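Side-chain contacts in coronin (Toxoplasma gondii, PDB 4OZU), which is the WD40 domain of a coronin that probably binds actin filaments and contributes to host-cell invasion and egress by the parasite: residues D225-R230 against I387-V392; Q243-A248 against K287-C292; M247-T252 against P258-E263; P273-D276 against M281-V284; R293-Q296 against T301-S304. One frame throughout, in Å; residues are numbered along the deposited sequence. Where two conformers were deposited one is given.

The contacts lie in two successive blades of a WD40 beta-propeller and in the C-terminal arm that reaches back to it. Interactions 2 and 3 share Met247, Ala248 and strand 245-251; interaction 3 pairs this strand with outer strand 260-265. The next blade, strands 271-275, 281-286, 291-298 and 301-309, holds interaction 4 on its first two strands and interaction 5 on its last two, centres about 9 Å apart. Interaction 2 bridges the blades, and Met247 CE, in the conformer given, packs on Tyr295 and Leu302. Interaction 1 spans all the others along the chain; its 225-230 loop, on which the arm rests, touches Phe275 of interaction 4.

Interaction 1. Residues D225-R230 against I387-V392; sequences DGLAGR and IRRRSV
Arg389 reaches the loop of Leu227 with its guanidinium laid flat against the leucine. Its side chain leaves with CG anti to the carbonyl carbon (chi1 -62°) and stays extended to NE, carrying the charged end away from its own strand. Leu227 comes down over one face of this flat group: its CB lies 3.6 Å from Arg389 NH2, and its CD1 stands 4.3 Å above the plane, over the centre. Ile387 CD1, two residues before the arginine, covers the opposite face at 3.6 Å above the plane, offset toward the rim. The guanidinium is thus sandwiched between two aliphatic side chains, which limits its rotation and leaves its edge for polar partners. Glu277 OE1 takes a salt bridge from Arg389 NH2 and a hydrogen bond from Leu227 N, while Arg389 NH1 bonds Pro366 O. One carboxylate oxygen therefore ties loop and arm together, although no hydrogen bond joins them directly. A bond internal to the loop, Arg230 NH1 to Gly229 O at 2.9 Å, lies away from the arm. Residues 225-230 connect the first two strands of a WD40 blade, and strand 389-390 pairs with strand 367-368 beyond the propeller strands; this is a C-terminal extension packed against the propeller, as in other coronins.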
# COMPACT_ATOMS: atom_id res chain seq x y z
N ASP A 225 -12.04 1.52 5.90
CA ASP A 225 -13.40 1.75 5.43
C ASP A 225 -13.60 0.89 4.17
O ASP A 225 -13.27 -0.30 4.19
CB ASP A 225 -13.68 3.26 5.21
CG ASP A 225 -12.64 3.96 4.31
OD1 ASP A 225 -11.52 3.46 4.08
OD2 ASP A 225 -12.96 5.08 3.85
N GLY A 226 -14.15 1.44 3.10
CA GLY A 226 -14.44 0.62 1.94
C GLY A 226 -15.57 -0.37 2.18
O GLY A 226 -16.37 -0.22 3.11
N LEU A 227 -15.64 -1.39 1.33
CA LEU A 227 -16.77 -2.31 1.31
C LEU A 227 -16.93 -3.12 2.58
O LEU A 227 -18.04 -3.30 3.09
CB LEU A 227 -16.64 -3.27 0.13
CG LEU A 227 -17.87 -4.14 -0.13
CD1 LEU A 227 -19.02 -3.27 -0.63
CD2 LEU A 227 -17.56 -5.26 -1.13
N ALA A 228 -15.82 -3.66 3.07
CA ALA A 228 -15.85 -4.58 4.20
C ALA A 228 -15.63 -3.85 5.51
O ALA A 228 -15.89 -4.41 6.58
CB ALA A 228 -14.79 -5.67 4.03
N GLY A 229 -15.14 -2.62 5.43
CA GLY A 229 -14.77 -1.87 6.62
C GLY A 229 -15.91 -1.05 7.20
O GLY A 229 -17.08 -1.38 7.04
N ARG A 230 -15.55 0.03 7.89
CA ARG A 230 -16.53 0.93 8.48
C ARG A 230 -16.17 2.37 8.15
O ARG A 230 -15.00 2.75 8.24
CB ARG A 230 -16.61 0.72 9.99
CG ARG A 230 -17.29 -0.58 10.40
CD ARG A 230 -18.73 -0.61 9.93
NE ARG A 230 -19.47 -1.80 10.35
CZ ARG A 230 -19.56 -2.93 9.65
NH1 ARG A 230 -18.94 -3.06 8.48
NH2 ARG A 230 -20.28 -3.93 10.12
N ILE A 387 -16.08 4.66 -4.98
CA ILE A 387 -15.22 4.08 -6.01
C ILE A 387 -16.01 3.14 -6.91
O ILE A 387 -17.00 2.52 -6.50
CB ILE A 387 -14.01 3.31 -5.42
CG1 ILE A 387 -14.46 2.20 -4.46
CG2 ILE A 387 -13.06 4.26 -4.72
CD1 ILE A 387 -13.42 1.09 -4.32
N ARG A 388 -15.58 3.06 -8.16
CA ARG A 388 -16.21 2.17 -9.10
C ARG A 388 -15.71 0.76 -8.86
O ARG A 388 -14.55 0.55 -8.50
CB ARG A 388 -15.94 2.64 -10.52
CG ARG A 388 -16.72 3.90 -10.88
CD ARG A 388 -16.52 4.30 -12.31
NE ARG A 388 -17.22 5.54 -12.63
CZ ARG A 388 -17.14 6.16 -13.80
NH1 ARG A 388 -16.40 5.65 -14.77
NH2 ARG A 388 -17.81 7.29 -14.01
N ARG A 389 -16.62 -0.20 -9.06
CA ARG A 389 -16.35 -1.60 -8.79
C ARG A 389 -16.70 -2.49 -9.97
O ARG A 389 -17.56 -2.16 -10.79
CB ARG A 389 -17.15 -2.05 -7.56
CG ARG A 389 -16.78 -1.32 -6.31
CD ARG A 389 -17.59 -1.79 -5.11
NE ARG A 389 -17.14 -1.06 -3.93
CZ ARG A 389 -16.09 -1.41 -3.19
NH1 ARG A 389 -15.38 -2.49 -3.48
NH2 ARG A 389 -15.75 -0.66 -2.15
N ARG A 390 -16.03 -3.63 -10.03
CA ARG A 390 -16.28 -4.61 -11.08
C ARG A 390 -16.37 -5.99 -10.46
O ARG A 390 -15.50 -6.39 -9.69
CB ARG A 390 -15.17 -4.59 -12.13
CG ARG A 390 -15.36 -5.60 -13.26
CD ARG A 390 -14.18 -5.60 -14.22
NE ARG A 390 -14.18 -4.44 -15.11
CZ ARG A 390 -14.87 -4.37 -16.25
NH1 ARG A 390 -15.63 -5.38 -16.65
NH2 ARG A 390 -14.80 -3.27 -17.00
N SER A 391 -17.46 -6.70 -10.77
CA SER A 391 -17.58 -8.10 -10.39
C SER A 391 -16.81 -8.93 -11.41
O SER A 391 -17.24 -9.09 -12.56
CB SER A 391 -19.04 -8.54 -10.32
OG SER A 391 -19.60 -8.23 -9.06
N VAL A 392 -15.67 -9.45 -10.98
CA VAL A 392 -14.79 -10.22 -11.84
C VAL A 392 -15.16 -11.69 -11.76
O VAL A 392 -15.48 -12.19 -10.69
CB VAL A 392 -13.31 -10.06 -11.42
CG1 VAL A 392 -12.38 -10.78 -12.39
CG2 VAL A 392 -12.95 -8.60 -11.33

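Interaction 2. Residues Q243-A248 against K287-C292; sequences QEREMA and KGDSSC
Arg245 and Asp289 meet head-on in a salt bridge, their side chains coming from opposite directions. The ionic part rests on one carboxylate oxygen: Asp289 OD2 lies 2.8 Å from Arg245 NH1. As hydrogen bonds, two N-H groups converge on this oxygen. The NH1 bond is the straighter, at 154°, and uses the syn lone pair of OD2. The bond from Arg245 NH2 to Asp289 OD2 is longer, 3.1 Å, and meets the oxygen from above the carboxylate plane. On the arginine side, OD2 lies in the guanidinium plane for both bonds, but the two flat groups are turned 73° apart, a twist consistent with both N-H groups converging on OD2 instead of pairing with OD1 and OD2. The bend of the arginine chain at chi3 (-67°) turns the NH1 and NH2 end toward the aspartate and leaves NE for a second acid, Asp265 OD1. NH1 also bonds Ser269 O, so the positive group is held between two carboxylates and a carbonyl, which would probably stabilise its charge. Apolar support comes from outside: Leu271 touches both Arg245 and Asp289, and Phe239 packs on the arginine. Arg245 opens the third strand of one blade, 245-251, whereas Asp289 sits in the turn from strand 281-286 to strand 291-298 of the next; the salt bridge spans the gap between the two sheets.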
# COMPACT_ATOMS: atom_id res chain seq x y z
N GLN A 243 7.20 -1.15 24.84
CA GLN A 243 7.73 -1.44 23.51
C GLN A 243 7.22 -2.75 22.91
O GLN A 243 7.84 -3.30 22.00
CB GLN A 243 9.27 -1.46 23.55
CG GLN A 243 9.88 -0.12 23.94
CD GLN A 243 9.76 0.92 22.84
OE1 GLN A 243 9.16 0.67 21.79
NE2 GLN A 243 10.32 2.09 23.07
N GLU A 244 6.08 -3.23 23.39
CA GLU A 244 5.41 -4.36 22.75
C GLU A 244 4.68 -3.86 21.51
O GLU A 244 4.25 -2.71 21.46
CB GLU A 244 4.45 -5.06 23.71
CG GLU A 244 3.15 -4.31 24.03
CD GLU A 244 3.28 -3.35 25.20
OE1 GLU A 244 4.30 -2.63 25.27
OE2 GLU A 244 2.37 -3.33 26.06
N ARG A 245 4.52 -4.72 20.50
CA ARG A 245 3.80 -4.32 19.30
C ARG A 245 2.30 -4.48 19.51
O ARG A 245 1.83 -5.49 20.05
CB ARG A 245 4.27 -5.13 18.08
CG ARG A 245 5.77 -4.97 17.81
CD ARG A 245 6.19 -5.35 16.40
NE ARG A 245 6.03 -6.78 16.13
CZ ARG A 245 6.55 -7.40 15.08
NH1 ARG A 245 7.28 -6.72 14.20
NH2 ARG A 245 6.36 -8.70 14.92
N GLU A 246 1.55 -3.46 19.10
CA GLU A 246 0.12 -3.42 19.34
C GLU A 246 -0.60 -2.73 18.20
O GLU A 246 0.03 -2.19 17.29
CB GLU A 246 -0.17 -2.70 20.66
CG GLU A 246 0.41 -1.31 20.72
CD GLU A 246 0.14 -0.61 22.03
OE1 GLU A 246 0.17 -1.29 23.08
OE2 GLU A 246 -0.12 0.61 22.01
N MET A 247 -1.92 -2.72 18.26
CA MET A 247 -2.72 -2.13 17.20
C MET A 247 -3.97 -1.48 17.76
O MET A 247 -4.38 -1.78 18.88
CB MET A 247 -3.11 -3.18 16.17
CG MET A 247 -3.89 -4.33 16.76
SD MET A 247 -4.18 -5.66 15.59
CE MET A 247 -4.87 -6.91 16.67
N ALA A 248 -4.57 -0.61 16.96
CA ALA A 248 -5.78 0.08 17.36
C ALA A 248 -6.66 0.39 16.16
O ALA A 248 -6.16 0.60 15.05
CB ALA A 248 -5.44 1.35 18.11
N LYS A 287 9.10 -5.59 8.17
CA LYS A 287 10.36 -5.83 7.47
C LYS A 287 11.38 -6.40 8.44
O LYS A 287 11.55 -5.87 9.55
CB LYS A 287 10.90 -4.54 6.84
CG LYS A 287 9.99 -3.94 5.79
CD LYS A 287 10.47 -2.56 5.39
CE LYS A 287 10.58 -2.43 3.89
NZ LYS A 287 11.19 -1.13 3.49
N GLY A 288 12.05 -7.47 8.04
CA GLY A 288 13.00 -8.14 8.90
C GLY A 288 12.40 -9.33 9.63
O GLY A 288 13.13 -10.20 10.10
N ASP A 289 11.07 -9.36 9.74
CA ASP A 289 10.36 -10.49 10.33
C ASP A 289 10.30 -11.63 9.33
O ASP A 289 10.24 -11.39 8.12
CB ASP A 289 8.93 -10.11 10.75
CG ASP A 289 8.89 -9.14 11.92
OD1 ASP A 289 9.94 -8.94 12.57
OD2 ASP A 289 7.80 -8.60 12.21
N SER A 290 10.31 -12.86 9.82
CA SER A 290 10.18 -14.03 8.95
C SER A 290 8.72 -14.50 8.86
O SER A 290 8.43 -15.47 8.16
CB SER A 290 11.07 -15.17 9.44
OG SER A 290 10.73 -15.57 10.76
N SER A 291 7.82 -13.81 9.55
CA SER A 291 6.40 -14.18 9.54
C SER A 291 5.49 -12.97 9.34
O SER A 291 5.89 -11.83 9.56
CB SER A 291 6.04 -14.89 10.84
OG SER A 291 6.23 -14.04 11.96
N CYS A 292 4.27 -13.26 8.88
CA CYS A 292 3.22 -12.26 8.68
C CYS A 292 1.91 -12.82 9.20
O CYS A 292 1.53 -13.93 8.82
CB CYS A 292 3.08 -11.90 7.20
SG CYS A 292 1.37 -11.50 6.74

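Interaction 3. Residues M247-T252 against P258-E263; sequences MAIWDT and PVYHAE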
# COMPACT_ATOMS: atom_id res chain seq x y z
N MET A 247 -1.92 -2.72 18.26
CA MET A 247 -2.72 -2.13 17.20
C MET A 247 -3.97 -1.48 17.76
O MET A 247 -4.38 -1.78 18.88
CB MET A 247 -3.11 -3.18 16.17
CG MET A 247 -3.89 -4.33 16.76
SD MET A 247 -4.18 -5.66 15.59
CE MET A 247 -4.87 -6.91 16.67
N ALA A 248 -4.57 -0.61 16.96
CA ALA A 248 -5.78 0.08 17.36
C ALA A 248 -6.66 0.39 16.16
O ALA A 248 -6.16 0.60 15.05
CB ALA A 248 -5.44 1.35 18.11
N ILE A 249 -7.96 0.39 16.41
CA ILE A 249 -8.96 0.85 15.46
C ILE A 249 -9.52 2.18 15.97
O ILE A 249 -9.85 2.29 17.15
CB ILE A 249 -10.11 -0.17 15.28
CG1 ILE A 249 -9.58 -1.45 14.62
CG2 ILE A 249 -11.25 0.44 14.44
CD1 ILE A 249 -10.60 -2.56 14.51
N TRP A 250 -9.60 3.16 15.08
CA TRP A 250 -10.06 4.50 15.41
C TRP A 250 -11.24 4.88 14.55
O TRP A 250 -11.26 4.59 13.35
CB TRP A 250 -8.96 5.53 15.21
CG TRP A 250 -7.70 5.16 15.88
CD1 TRP A 250 -6.73 4.34 15.39
CD2 TRP A 250 -7.27 5.58 17.17
NE1 TRP A 250 -5.71 4.23 16.30
CE2 TRP A 250 -6.02 4.98 17.40
CE3 TRP A 250 -7.81 6.41 18.15
CZ2 TRP A 250 -5.30 5.18 18.58
CZ3 TRP A 250 -7.10 6.61 19.32
CH2 TRP A 250 -5.86 5.99 19.52
N ASP A 251 -12.18 5.57 15.18
CA ASP A 251 -13.30 6.19 14.51
C ASP A 251 -13.01 7.69 14.43
O ASP A 251 -12.97 8.37 15.45
CB ASP A 251 -14.59 5.92 15.28
CG ASP A 251 -15.81 6.56 14.65
OD1 ASP A 251 -15.68 7.29 13.64
OD2 ASP A 251 -16.91 6.34 15.19
N THR A 252 -12.81 8.20 13.22
CA THR A 252 -12.41 9.60 13.06
C THR A 252 -13.51 10.59 13.44
O THR A 252 -13.26 11.79 13.52
CB THR A 252 -11.94 9.89 11.62
OG1 THR A 252 -12.95 9.49 10.69
CG2 THR A 252 -10.66 9.15 11.32
N PRO A 258 -9.33 4.76 21.17
CA PRO A 258 -9.57 3.66 20.23
C PRO A 258 -10.95 3.06 20.39
O PRO A 258 -11.50 3.05 21.50
CB PRO A 258 -8.49 2.62 20.59
CG PRO A 258 -7.49 3.35 21.41
CD PRO A 258 -8.21 4.47 22.08
N VAL A 259 -11.52 2.59 19.29
CA VAL A 259 -12.71 1.77 19.31
C VAL A 259 -12.31 0.38 19.80
O VAL A 259 -13.07 -0.30 20.50
CB VAL A 259 -13.36 1.68 17.92
CG1 VAL A 259 -14.50 0.66 17.92
CG2 VAL A 259 -13.86 3.04 17.49
N TYR A 260 -11.09 -0.02 19.43
CA TYR A 260 -10.55 -1.32 19.77
C TYR A 260 -9.02 -1.20 19.87
O TYR A 260 -8.39 -0.47 19.09
CB TYR A 260 -10.95 -2.35 18.70
CG TYR A 260 -10.33 -3.71 18.89
CD1 TYR A 260 -10.82 -4.61 19.83
CD2 TYR A 260 -9.24 -4.10 18.12
CE1 TYR A 260 -10.25 -5.85 20.00
CE2 TYR A 260 -8.66 -5.35 18.28
CZ TYR A 260 -9.17 -6.22 19.22
OH TYR A 260 -8.58 -7.45 19.37
N HIS A 261 -8.44 -1.88 20.85
CA HIS A 261 -6.99 -1.86 21.05
C HIS A 261 -6.53 -3.24 21.51
O HIS A 261 -7.18 -3.84 22.37
CB HIS A 261 -6.59 -0.79 22.07
CG HIS A 261 -5.12 -0.67 22.30
ND1 HIS A 261 -4.42 -1.50 23.15
CD2 HIS A 261 -4.21 0.19 21.79
CE1 HIS A 261 -3.14 -1.15 23.15
NE2 HIS A 261 -2.99 -0.13 22.33
N ALA A 262 -5.44 -3.73 20.94
CA ALA A 262 -4.92 -5.04 21.34
C ALA A 262 -3.42 -5.17 21.12
O ALA A 262 -2.86 -4.59 20.19
CB ALA A 262 -5.65 -6.14 20.58
N GLU A 263 -2.79 -5.94 21.99
CA GLU A 263 -1.39 -6.32 21.82
C GLU A 263 -1.27 -7.33 20.69
O GLU A 263 -2.17 -8.15 20.48
CB GLU A 263 -0.83 -6.89 23.13
CG GLU A 263 0.66 -7.22 23.10
CD GLU A 263 1.18 -7.68 24.45
OE1 GLU A 263 0.53 -7.40 25.48
OE2 GLU A 263 2.25 -8.33 24.49
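A chi1 of 175° carries the Tyr260 ring away from its own backbone N and along the neighbouring strand, where Met247, its CG between backbone N and carbonyl carbon (chi1 58°), extends to bring CE, in the conformer given, near the ring's edge. Met247 CE also reaches Ala262 CB at 4.1 Å. On the same face, Ile249 crosses Tyr260 obliquely, CB to CB 4.1 Å. On the other face of the sheet Trp250 and Pro258 lie side by side in a CH-pi contact, Pro258 CG 4.0 Å from the centroid of the six-membered indole ring of Trp250. Ala248 CB touches Pro258 CB and lies oblique to the His261 ring, whose face is passed by Met247 O. The backbones are antiparallel. Met247 N donates to Ala262 O at 2.8 Å, Ala262 N answers to Met247 O, and Ile249 N bonds Tyr260 O. Then the register slips: Val259 N (2.7 Å) and, weakly, Tyr260 N both face Ile249 O, a classic beta bulge. Trp250 NE1 is satisfied by Thr236, and His261 NE2 by Glu246. The hairpin forms the outer two strands of its blade: strand 233-239 borders 245-251, and strand 291-298 of the next blade meets the Met247 and Ile249 side.

Interaction 4. Residues P273-D276 against M281-V284; sequences PIFD and MLYV
Pro273 to Asp276 runs antiparallel to Met281 to Val284 in the first two strands, 271-275 and 281-286, of a four-stranded propeller blade, axes 4.6 Å apart at closest, with Ile274 and Tyr283 joined by two N-H to C=O bonds, one in each direction, and Asp276 N closing the ladder on Met281 O at 2.8 Å. Side chains alternate between the two faces. On one, Phe275 and Leu282 cross at about a right angle: Leu282 CD1 comes 3.8 Å from Phe275 CD1. In Leu282, chi1 of -173° and chi2 of 55° together bring CD1 to 3.5 Å from Ile274 O. Pro273 and Val284 continue this face, against Phe235 of the preceding blade. On the other, Ile274 CB packs beside Tyr283 CB at 4.2 Å, and the tyrosine ring turns its edge to the strand, CD1 3.6 Å from Ile274 O. Its ring also meets Phe319, Phe349 and Tyr294. The phenol then reaches along the hairpin to a water 2.8 Å from Tyr283 OH, lying in the ring plane. That water donates to Asp276 OD2, which is also hydrogen-bonded to Thr279 OG1 and forms a salt bridge with Lys322 NZ, while OD1 bonds Thr278 N. The hairpin thus joins an apolar side to a polar end: several donors gather on the Asp276 carboxylate, which would probably steady its negative charge.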
# COMPACT_ATOMS: atom_id res chain seq x y z
N PRO A 273 0.47 -2.23 8.01
CA PRO A 273 -0.86 -2.80 7.82
C PRO A 273 -1.31 -2.72 6.36
O PRO A 273 -1.18 -1.66 5.74
CB PRO A 273 -1.74 -1.92 8.71
CG PRO A 273 -1.09 -0.59 8.66
CD PRO A 273 0.40 -0.85 8.52
N ILE A 274 -1.82 -3.84 5.84
CA ILE A 274 -2.37 -3.91 4.49
C ILE A 274 -3.82 -4.35 4.56
O ILE A 274 -4.11 -5.46 5.04
CB ILE A 274 -1.58 -4.90 3.61
CG1 ILE A 274 -0.10 -4.50 3.54
CG2 ILE A 274 -2.19 -5.00 2.22
CD1 ILE A 274 0.15 -3.12 2.94
N PHE A 275 -4.73 -3.50 4.10
CA PHE A 275 -6.16 -3.80 4.15
C PHE A 275 -6.71 -4.19 2.78
O PHE A 275 -6.55 -3.46 1.80
CB PHE A 275 -6.94 -2.61 4.69
CG PHE A 275 -8.39 -2.90 5.01
CD1 PHE A 275 -8.74 -3.98 5.81
CD2 PHE A 275 -9.40 -2.08 4.53
CE1 PHE A 275 -10.06 -4.23 6.12
CE2 PHE A 275 -10.72 -2.33 4.84
CZ PHE A 275 -11.06 -3.40 5.63
N ASP A 276 -7.35 -5.35 2.74
CA ASP A 276 -8.16 -5.79 1.61
C ASP A 276 -9.56 -5.26 1.86
O ASP A 276 -10.33 -5.85 2.62
CB ASP A 276 -8.12 -7.32 1.49
CG ASP A 276 -9.08 -7.88 0.43
OD1 ASP A 276 -9.86 -7.10 -0.17
OD2 ASP A 276 -9.06 -9.12 0.21
N MET A 281 -9.86 -8.59 4.97
CA MET A 281 -8.59 -9.15 5.43
C MET A 281 -7.61 -8.02 5.72
O MET A 281 -7.50 -7.06 4.95
CB MET A 281 -7.98 -10.11 4.41
CG MET A 281 -8.73 -11.42 4.21
SD MET A 281 -9.19 -12.30 5.71
CE MET A 281 -7.62 -12.47 6.55
N LEU A 282 -6.92 -8.16 6.84
CA LEU A 282 -5.98 -7.14 7.30
C LEU A 282 -4.67 -7.81 7.65
O LEU A 282 -4.59 -8.58 8.61
CB LEU A 282 -6.56 -6.39 8.50
CG LEU A 282 -5.83 -5.16 9.04
CD1 LEU A 282 -5.57 -4.12 7.97
CD2 LEU A 282 -6.61 -4.55 10.18
N TYR A 283 -3.64 -7.55 6.85
CA TYR A 283 -2.33 -8.16 7.05
C TYR A 283 -1.40 -7.18 7.76
O TYR A 283 -1.43 -5.99 7.46
CB TYR A 283 -1.72 -8.58 5.71
CG TYR A 283 -2.62 -9.44 4.84
CD1 TYR A 283 -3.57 -8.85 4.02
CD2 TYR A 283 -2.52 -10.82 4.84
CE1 TYR A 283 -4.40 -9.61 3.22
CE2 TYR A 283 -3.35 -11.60 4.04
CZ TYR A 283 -4.29 -10.99 3.24
OH TYR A 283 -5.12 -11.74 2.44
N VAL A 284 -0.61 -7.66 8.71
CA VAL A 284 0.40 -6.83 9.37
C VAL A 284 1.76 -7.47 9.15
O VAL A 284 2.01 -8.59 9.59
CB VAL A 284 0.09 -6.62 10.87
CG1 VAL A 284 -1.17 -5.78 11.03
CG2 VAL A 284 -0.06 -7.94 11.61
O HOH W 1 -6.53 -10.17 0.59

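Interaction 5. Residues R293-Q296 against T301-S304; sequences RYYQ and TLRS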
# COMPACT_ATOMS: atom_id res chain seq x y z
N ARG A 293 1.22 -12.09 10.07
CA ARG A 293 -0.08 -12.55 10.55
C ARG A 293 -1.19 -11.68 10.01
O ARG A 293 -0.99 -10.53 9.62
CB ARG A 293 -0.12 -12.59 12.08
CG ARG A 293 0.13 -11.28 12.77
CD ARG A 293 0.10 -11.48 14.28
NE ARG A 293 -1.17 -12.06 14.72
CZ ARG A 293 -1.44 -12.43 15.96
NH1 ARG A 293 -0.53 -12.29 16.92
NH2 ARG A 293 -2.63 -12.94 16.25
N TYR A 294 -2.39 -12.25 9.97
CA TYR A 294 -3.53 -11.55 9.42
C TYR A 294 -4.81 -11.81 10.20
O TYR A 294 -4.96 -12.81 10.91
CB TYR A 294 -3.72 -11.92 7.95
CG TYR A 294 -3.43 -13.36 7.60
CD1 TYR A 294 -2.14 -13.78 7.31
CD2 TYR A 294 -4.46 -14.30 7.52
CE1 TYR A 294 -1.87 -15.09 6.98
CE2 TYR A 294 -4.20 -15.61 7.19
CZ TYR A 294 -2.90 -16.00 6.91
OH TYR A 294 -2.64 -17.32 6.58
N TYR A 295 -5.70 -10.84 10.03
CA TYR A 295 -6.96 -10.73 10.75
C TYR A 295 -8.05 -10.48 9.73
O TYR A 295 -7.75 -10.05 8.61
CB TYR A 295 -6.92 -9.56 11.74
CG TYR A 295 -5.78 -9.60 12.72
CD1 TYR A 295 -4.50 -9.18 12.36
CD2 TYR A 295 -5.98 -10.03 14.02
CE1 TYR A 295 -3.46 -9.21 13.27
CE2 TYR A 295 -4.94 -10.06 14.93
CZ TYR A 295 -3.69 -9.66 14.55
OH TYR A 295 -2.67 -9.69 15.48
N GLN A 296 -9.30 -10.72 10.09
CA GLN A 296 -10.40 -10.19 9.30
C GLN A 296 -11.17 -9.16 10.09
O GLN A 296 -11.59 -9.42 11.22
CB GLN A 296 -11.37 -11.28 8.83
CG GLN A 296 -12.32 -10.72 7.78
CD GLN A 296 -13.41 -11.67 7.36
OE1 GLN A 296 -13.86 -12.51 8.14
NE2 GLN A 296 -13.85 -11.54 6.11
N THR A 301 -15.88 -5.95 13.78
CA THR A 301 -15.06 -6.68 14.75
C THR A 301 -13.80 -7.21 14.07
O THR A 301 -13.87 -7.69 12.94
CB THR A 301 -15.82 -7.87 15.36
OG1 THR A 301 -17.08 -7.42 15.88
CG2 THR A 301 -15.01 -8.50 16.48
N LEU A 302 -12.67 -7.13 14.78
CA LEU A 302 -11.42 -7.69 14.28
C LEU A 302 -11.19 -9.08 14.87
O LEU A 302 -11.24 -9.25 16.08
CB LEU A 302 -10.25 -6.76 14.63
CG LEU A 302 -8.95 -6.96 13.85
CD1 LEU A 302 -9.14 -6.72 12.35
CD2 LEU A 302 -7.88 -6.04 14.40
N ARG A 303 -10.92 -10.05 14.00
CA ARG A 303 -10.70 -11.43 14.43
C ARG A 303 -9.41 -11.99 13.84
O ARG A 303 -9.15 -11.83 12.65
CB ARG A 303 -11.89 -12.31 14.01
CG ARG A 303 -13.23 -11.85 14.56
CD ARG A 303 -14.34 -12.84 14.24
NE ARG A 303 -15.67 -12.30 14.50
CZ ARG A 303 -16.26 -11.36 13.76
NH1 ARG A 303 -15.63 -10.83 12.72
NH2 ARG A 303 -17.47 -10.93 14.08
N SER A 304 -8.61 -12.64 14.68
CA SER A 304 -7.41 -13.30 14.22
C SER A 304 -7.80 -14.47 13.33
O SER A 304 -8.71 -15.23 13.68
CB SER A 304 -6.57 -13.79 15.40
OG SER A 304 -5.30 -14.26 14.97
O HOH W 2 -3.54 -13.79 13.23
O HOH W 3 -14.40 -12.52 10.96
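Tyr295 CB starts against the facing strand, 3.7 Å from Leu302 CD1 and nearer still to Arg303 O, which approaches near the plane of the ring. With CG anti to the carbonyl carbon (chi1 -55°), the ring runs beside Ser304: Tyr295 CD2 lies 3.6 Å from Ser304 CA and its CE2 4.1 Å from Ser304 CB. CE2 also meets Met247 CE of the preceding blade, in the conformer given. Over the ring centre, on one face, stands a water. Tyr295 OH lies 2.9 Å from Arg293 NE, at an angle too poor for a hydrogen bond. Strands 291-298 and 301-309 form the outer hairpin of this propeller blade; Tyr295 and Ser304 are a non-hydrogen-bonded pair, Gln296 and Arg303 a hydrogen-bonded one, in which Gln296 N donates to Arg303 O at 2.8 Å and Arg303 N returns the bond to Gln296 O. The water over Tyr295 donates to Tyr294 O and accepts from Arg293 NH2; Ser304 OG lies at the guanidinium edge, in its plane, 3.2 Å from Arg293 NH2. A second water donates to Gln296 OE1 at 2.9 Å and takes a weak bond from Arg303 NH1, which also reaches His298 O. Gln296 NE2 bonds Thr279 O and Pro10 O.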